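PDB 2HKU: A putative transcriptional regulator from Rhodococcus sp., which probably binds regulatory DNA as a TetR-family transcriptional regulator, through a helix-turn-helix domain joined to an all-helical C-terminal domain. Local coordinates for residues 63-75 and 113-127. Residues are numbered along the deposited sequence; the frame is centred on the assembly and turned at random.
Sequences KERLFVEVACAAV and LFTSAMLMTGRRSEL. With EDO (1,2-ethanediol), chain H.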
loop_
_atom_site.group_PDB
_atom_site.type_symbol
_atom_site.label_atom_id
_atom_site.label_comp_id
_atom_site.label_asym_id
_atom_site.label_seq_id
_atom_site.Cartn_x
_atom_site.Cartn_y
_atom_site.Cartn_z
ATOM N N LYS A 63 15.511 -6.559 -17.597
ATOM C CA LYS A 63 14.290 -5.769 -17.615
ATOM C C LYS A 63 13.866 -5.376 -16.177
ATOM O O LYS A 63 13.432 -4.263 -15.958
ATOM C CB LYS A 63 13.163 -6.537 -18.320
ATOM C CG LYS A 63 12.030 -5.656 -18.782
ATOM C CD LYS A 63 10.873 -6.506 -19.258
ATOM C CE LYS A 63 9.546 -5.729 -19.152
ATOM N NZ LYS A 63 8.399 -6.483 -19.750
ATOM N N GLU A 64 13.968 -6.333 -15.243
ATOM C CA GLU A 64 13.466 -6.187 -13.872
ATOM C C GLU A 64 14.256 -5.081 -13.196
ATOM O O GLU A 64 13.723 -4.237 -12.496
ATOM C CB GLU A 64 13.652 -7.530 -13.103
ATOM C CG GLU A 64 12.686 -8.632 -13.554
ATOM C CD GLU A 64 12.973 -9.184 -14.984
ATOM O OE1 GLU A 64 14.151 -9.487 -15.274
ATOM O OE2 GLU A 64 12.032 -9.301 -15.828
ATOM N N ARG A 65 15.554 -5.061 -13.472
ATOM C CA ARG A 65 16.354 -4.037 -12.930
ATOM C C ARG A 65 16.065 -2.633 -13.521
ATOM O O ARG A 65 16.001 -1.666 -12.768
ATOM C CB ARG A 65 17.820 -4.335 -13.109
ATOM C CG ARG A 65 18.638 -3.180 -12.604
ATOM C CD ARG A 65 20.041 -3.689 -12.344
ATOM N NE ARG A 65 20.388 -3.722 -10.926
ATOM C CZ ARG A 65 20.922 -2.697 -10.262
ATOM N NH1 ARG A 65 21.222 -2.842 -8.982
ATOM N NH2 ARG A 65 21.156 -1.537 -10.879
ATOM N N LEU A 66 15.915 -2.529 -14.837
ATOM C CA LEU A 66 15.331 -1.269 -15.414
ATOM C C LEU A 66 14.004 -0.827 -14.732
ATOM O O LEU A 66 13.885 0.320 -14.356
ATOM C CB LEU A 66 15.154 -1.344 -16.931
ATOM C CG LEU A 66 14.639 -0.111 -17.743
ATOM C CD1 LEU A 66 15.425 1.143 -17.529
ATOM C CD2 LEU A 66 14.579 -0.448 -19.215
ATOM N N PHE A 67 13.053 -1.766 -14.543
ATOM C CA PHE A 67 11.778 -1.480 -13.956
ATOM C C PHE A 67 11.961 -0.957 -12.525
ATOM O O PHE A 67 11.385 0.070 -12.174
ATOM C CB PHE A 67 10.906 -2.757 -13.844
ATOM C CG PHE A 67 9.523 -2.461 -13.317
ATOM C CD1 PHE A 67 8.593 -1.812 -14.149
ATOM C CD2 PHE A 67 9.213 -2.684 -12.034
ATOM C CE1 PHE A 67 7.335 -1.497 -13.714
ATOM C CE2 PHE A 67 7.934 -2.430 -11.559
ATOM C CZ PHE A 67 6.999 -1.839 -12.359
ATOM N N VAL A 68 12.721 -1.691 -11.683
ATOM C CA VAL A 68 12.888 -1.198 -10.333
ATOM C C VAL A 68 13.620 0.181 -10.312
ATOM O O VAL A 68 13.251 1.077 -9.528
ATOM C CB VAL A 68 13.588 -2.303 -9.383
ATOM C CG1 VAL A 68 13.873 -1.710 -8.012
ATOM C CG2 VAL A 68 12.709 -3.518 -9.306
ATOM N N GLU A 69 14.669 0.365 -11.124
ATOM C CA GLU A 69 15.336 1.658 -11.058
ATOM C C GLU A 69 14.370 2.770 -11.469
ATOM O O GLU A 69 14.301 3.808 -10.812
ATOM C CB GLU A 69 16.547 1.731 -11.976
ATOM C CG GLU A 69 17.724 1.039 -11.392
ATOM C CD GLU A 69 18.948 1.267 -12.209
ATOM O OE1 GLU A 69 19.045 2.278 -12.958
ATOM O OE2 GLU A 69 19.793 0.414 -12.090
ATOM N N VAL A 70 13.633 2.546 -12.558
ATOM C CA VAL A 70 12.615 3.513 -13.018
ATOM C C VAL A 70 11.605 3.841 -11.911
ATOM O O VAL A 70 11.192 5.049 -11.729
ATOM C CB VAL A 70 11.897 2.958 -14.313
ATOM C CG1 VAL A 70 10.580 3.628 -14.587
ATOM C CG2 VAL A 70 12.841 3.007 -15.541
ATOM N N ALA A 71 11.174 2.776 -11.177
ATOM C CA ALA A 71 10.142 2.916 -10.167
ATOM C C ALA A 71 10.642 3.730 -8.972
ATOM O O ALA A 71 9.978 4.624 -8.498
ATOM C CB ALA A 71 9.621 1.510 -9.706
ATOM N N CYS A 72 11.837 3.403 -8.503
ATOM C CA CYS A 72 12.517 4.175 -7.509
ATOM C C CYS A 72 12.723 5.681 -7.886
ATOM O O CYS A 72 12.424 6.520 -7.090
ATOM C CB CYS A 72 13.852 3.521 -7.209
ATOM S SG CYS A 72 13.519 1.868 -6.306
ATOM N N ALA A 73 13.337 5.983 -9.011
ATOM C CA ALA A 73 13.471 7.405 -9.533
ATOM C C ALA A 73 12.149 8.121 -9.640
ATOM O O ALA A 73 11.999 9.242 -9.154
ATOM C CB ALA A 73 14.206 7.425 -10.823
ATOM N N ALA A 74 11.126 7.443 -10.163
ATOM C CA ALA A 74 9.756 8.017 -10.193
ATOM C C ALA A 74 9.201 8.432 -8.875
ATOM O O ALA A 74 8.718 9.537 -8.705
ATOM C CB ALA A 74 8.751 7.057 -10.947
ATOM N N VAL A 75 9.214 7.557 -7.876
ATOM C CA VAL A 75 8.718 7.961 -6.595
ATOM C C VAL A 75 9.581 9.020 -5.852
ATOM O O VAL A 75 9.048 9.834 -5.090
ATOM C CB VAL A 75 8.434 6.692 -5.594
ATOM C CG1 VAL A 75 9.783 6.127 -4.975
ATOM C CG2 VAL A 75 7.524 7.134 -4.513
ATOM N N LEU A 113 3.586 2.842 -9.298
ATOM C CA LEU A 113 4.709 2.062 -9.811
ATOM C C LEU A 113 5.710 1.540 -8.756
ATOM O O LEU A 113 6.212 0.380 -8.859
ATOM C CB LEU A 113 5.503 2.881 -10.832
ATOM C CG LEU A 113 6.476 2.254 -11.772
ATOM C CD1 LEU A 113 5.654 1.234 -12.611
ATOM C CD2 LEU A 113 7.025 3.356 -12.686
ATOM N N PHE A 114 6.027 2.367 -7.756
ATOM C CA PHE A 114 7.023 1.987 -6.787
ATOM C C PHE A 114 6.400 0.911 -5.877
ATOM O O PHE A 114 7.093 -0.018 -5.472
ATOM C CB PHE A 114 7.375 3.199 -5.911
ATOM C CG PHE A 114 8.349 2.870 -4.796
ATOM C CD1 PHE A 114 9.616 2.350 -5.077
ATOM C CD2 PHE A 114 7.994 3.132 -3.459
ATOM C CE1 PHE A 114 10.529 2.070 -4.045
ATOM C CE2 PHE A 114 8.889 2.898 -2.427
ATOM C CZ PHE A 114 10.153 2.332 -2.667
ATOM N N THR A 115 5.114 1.059 -5.518
ATOM C CA THR A 115 4.380 -0.061 -4.818
ATOM C C THR A 115 4.435 -1.396 -5.615
ATOM O O THR A 115 4.636 -2.482 -4.999
ATOM C CB THR A 115 2.883 0.318 -4.344
ATOM O OG1 THR A 115 2.021 0.443 -5.484
ATOM C CG2 THR A 115 2.884 1.551 -3.530
ATOM N N SER A 116 4.298 -1.334 -6.948
ATOM C CA SER A 116 4.404 -2.545 -7.803
ATOM C C SER A 116 5.790 -3.080 -7.784
ATOM O O SER A 116 6.011 -4.343 -7.642
ATOM C CB SER A 116 3.969 -2.318 -9.241
ATOM O OG SER A 116 2.580 -2.036 -9.161
ATOM N N ALA A 117 6.745 -2.148 -7.844
ATOM C CA ALA A 117 8.145 -2.565 -7.669
ATOM C C ALA A 117 8.428 -3.277 -6.301
ATOM O O ALA A 117 9.186 -4.247 -6.289
ATOM C CB ALA A 117 9.137 -1.422 -7.864
HETATM N N MSE A 118 7.921 -2.760 -5.173
HETATM C CA MSE A 118 8.187 -3.375 -3.867
HETATM C C MSE A 118 7.585 -4.801 -3.767
HETATM O O MSE A 118 8.081 -5.669 -3.004
HETATM C CB MSE A 118 7.551 -2.574 -2.713
HETATM C CG MSE A 118 8.242 -1.237 -2.389
HETATM SE SE MSE A 118 7.643 -0.349 -0.813
HETATM C CE MSE A 118 6.188 0.799 -1.549
ATOM N N LEU A 119 6.460 -4.975 -4.428
ATOM C CA LEU A 119 5.790 -6.255 -4.485
ATOM C C LEU A 119 6.518 -7.283 -5.357
ATOM O O LEU A 119 6.340 -8.524 -5.138
ATOM C CB LEU A 119 4.352 -6.105 -4.940
ATOM C CG LEU A 119 3.434 -5.461 -3.945
ATOM C CD1 LEU A 119 2.125 -5.150 -4.662
ATOM C CD2 LEU A 119 3.224 -6.291 -2.682
HETATM N N MSE A 120 7.255 -6.840 -6.368
HETATM C CA MSE A 120 7.878 -7.827 -7.255
HETATM C C MSE A 120 9.301 -8.188 -6.918
HETATM O O MSE A 120 9.877 -9.047 -7.593
HETATM C CB MSE A 120 7.699 -7.581 -8.770
HETATM C CG MSE A 120 8.066 -6.219 -9.364
HETATM SE SE MSE A 120 9.947 -5.748 -9.429
HETATM C CE MSE A 120 10.268 -6.501 -11.218
ATOM N N THR A 121 9.859 -7.525 -5.906
ATOM C CA THR A 121 11.213 -7.796 -5.484
ATOM C C THR A 121 11.154 -8.633 -4.214
ATOM O O THR A 121 11.018 -8.107 -3.089
ATOM C CB THR A 121 12.008 -6.506 -5.194
ATOM O OG1 THR A 121 11.442 -5.857 -4.052
ATOM C CG2 THR A 121 11.974 -5.564 -6.417
ATOM N N GLY A 122 11.179 -9.950 -4.416
ATOM C CA GLY A 122 11.083 -10.883 -3.282
ATOM C C GLY A 122 12.377 -10.766 -2.502
ATOM O O GLY A 122 12.463 -10.050 -1.468
ATOM N N ARG A 123 13.400 -11.429 -3.047
ATOM C CA ARG A 123 14.667 -11.608 -2.344
ATOM C C ARG A 123 15.927 -11.410 -3.163
ATOM O O ARG A 123 17.026 -11.624 -2.637
ATOM C CB ARG A 123 14.677 -12.934 -1.562
ATOM C CG ARG A 123 13.506 -13.808 -1.874
ATOM C CD ARG A 123 12.872 -14.412 -0.624
ATOM N NE ARG A 123 11.467 -14.761 -0.904
ATOM C CZ ARG A 123 11.041 -15.860 -1.548
ATOM N NH1 ARG A 123 11.911 -16.774 -1.996
ATOM N NH2 ARG A 123 9.731 -16.054 -1.742
ATOM N N ARG A 124 15.772 -10.995 -4.433
ATOM C CA ARG A 124 16.920 -10.574 -5.279
ATOM C C ARG A 124 17.507 -9.390 -4.553
ATOM O O ARG A 124 16.931 -8.312 -4.577
ATOM C CB ARG A 124 16.500 -10.111 -6.695
ATOM C CG ARG A 124 16.131 -11.194 -7.725
ATOM C CD ARG A 124 15.026 -10.690 -8.679
ATOM N NE ARG A 124 13.722 -11.323 -8.403
ATOM C CZ ARG A 124 12.880 -10.981 -7.423
ATOM N NH1 ARG A 124 13.176 -9.967 -6.603
ATOM N NH2 ARG A 124 11.729 -11.655 -7.260
ATOM N N SER A 125 18.637 -9.585 -3.894
ATOM C CA SER A 125 19.238 -8.529 -3.066
ATOM C C SER A 125 19.656 -7.317 -3.900
ATOM O O SER A 125 19.601 -6.208 -3.374
ATOM C CB SER A 125 20.408 -9.049 -2.189
ATOM O OG SER A 125 21.651 -9.020 -2.898
ATOM N N GLU A 126 20.033 -7.504 -5.179
ATOM C CA GLU A 126 20.418 -6.350 -6.025
ATOM C C GLU A 126 19.450 -5.349 -5.485
ATOM O O GLU A 126 19.791 -4.156 -5.279
ATOM C CB GLU A 126 20.203 -6.559 -7.516
ATOM C CG GLU A 126 20.585 -7.881 -8.096
ATOM C CD GLU A 126 19.654 -8.213 -9.258
ATOM O OE1 GLU A 126 19.588 -7.405 -10.234
ATOM O OE2 GLU A 126 18.982 -9.265 -9.182
ATOM N N LEU A 127 18.174 -5.732 -5.422
ATOM C CA LEU A 127 17.150 -5.210 -6.281
ATOM C C LEU A 127 16.322 -4.719 -5.047
ATOM O O LEU A 127 15.840 -3.620 -5.032
ATOM C CB LEU A 127 16.417 -6.236 -7.139
ATOM C CG LEU A 127 15.999 -5.737 -8.532
ATOM C CD1 LEU A 127 17.174 -5.190 -9.352
ATOM C CD2 LEU A 127 15.261 -6.813 -9.313
HETATM C C1 EDO H . 1.229 -6.469 -8.695
HETATM O O1 EDO H . -0.055 -6.731 -9.399
HETATM C C2 EDO H . 2.305 -5.488 -9.267
HETATM O O2 EDO H . 3.701 -5.915 -8.877
#
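F67 slots as a knob among L113, S116, A117 and M120, its CZ 3.4 Å from L113 CD1 and its ring edge against S116 CB and A117 CA. CG anti to the backbone N (chi1 -176°) carries the ring over to helix 108-120; F33 of helix 21-36 meets it edge-to-face. M120, a selenomethionine, folds back at chi2 and chi3, bringing SE 3.6 Å from V68 CG2 and obliquely beside the F67 ring. Cutting F67 back to an alanine would probably open a gap between L113 and M120 and leave the M120 side chain without its aromatic neighbour. In the middle of the contact two alanines meet: A71 CB lies a tight 3.5 Å from A117 CB. Further along, V75 CG1 sits over one face of the F114 ring, 3.8 Å from its centroid, while C72 SG lies at the ring's edge. At the other end L127 CD1 packs on R65 CA, and the R65 guanidinium turns its edge to E126 in a long salt bridge (NE to OE1 3.8 Å), while NH2 of R65 pairs more closely with OE2 of E69. Helix 63-87 thus joins the C-terminal domain through a largely apolar interface, with charge pairing across it confined to the R65 end.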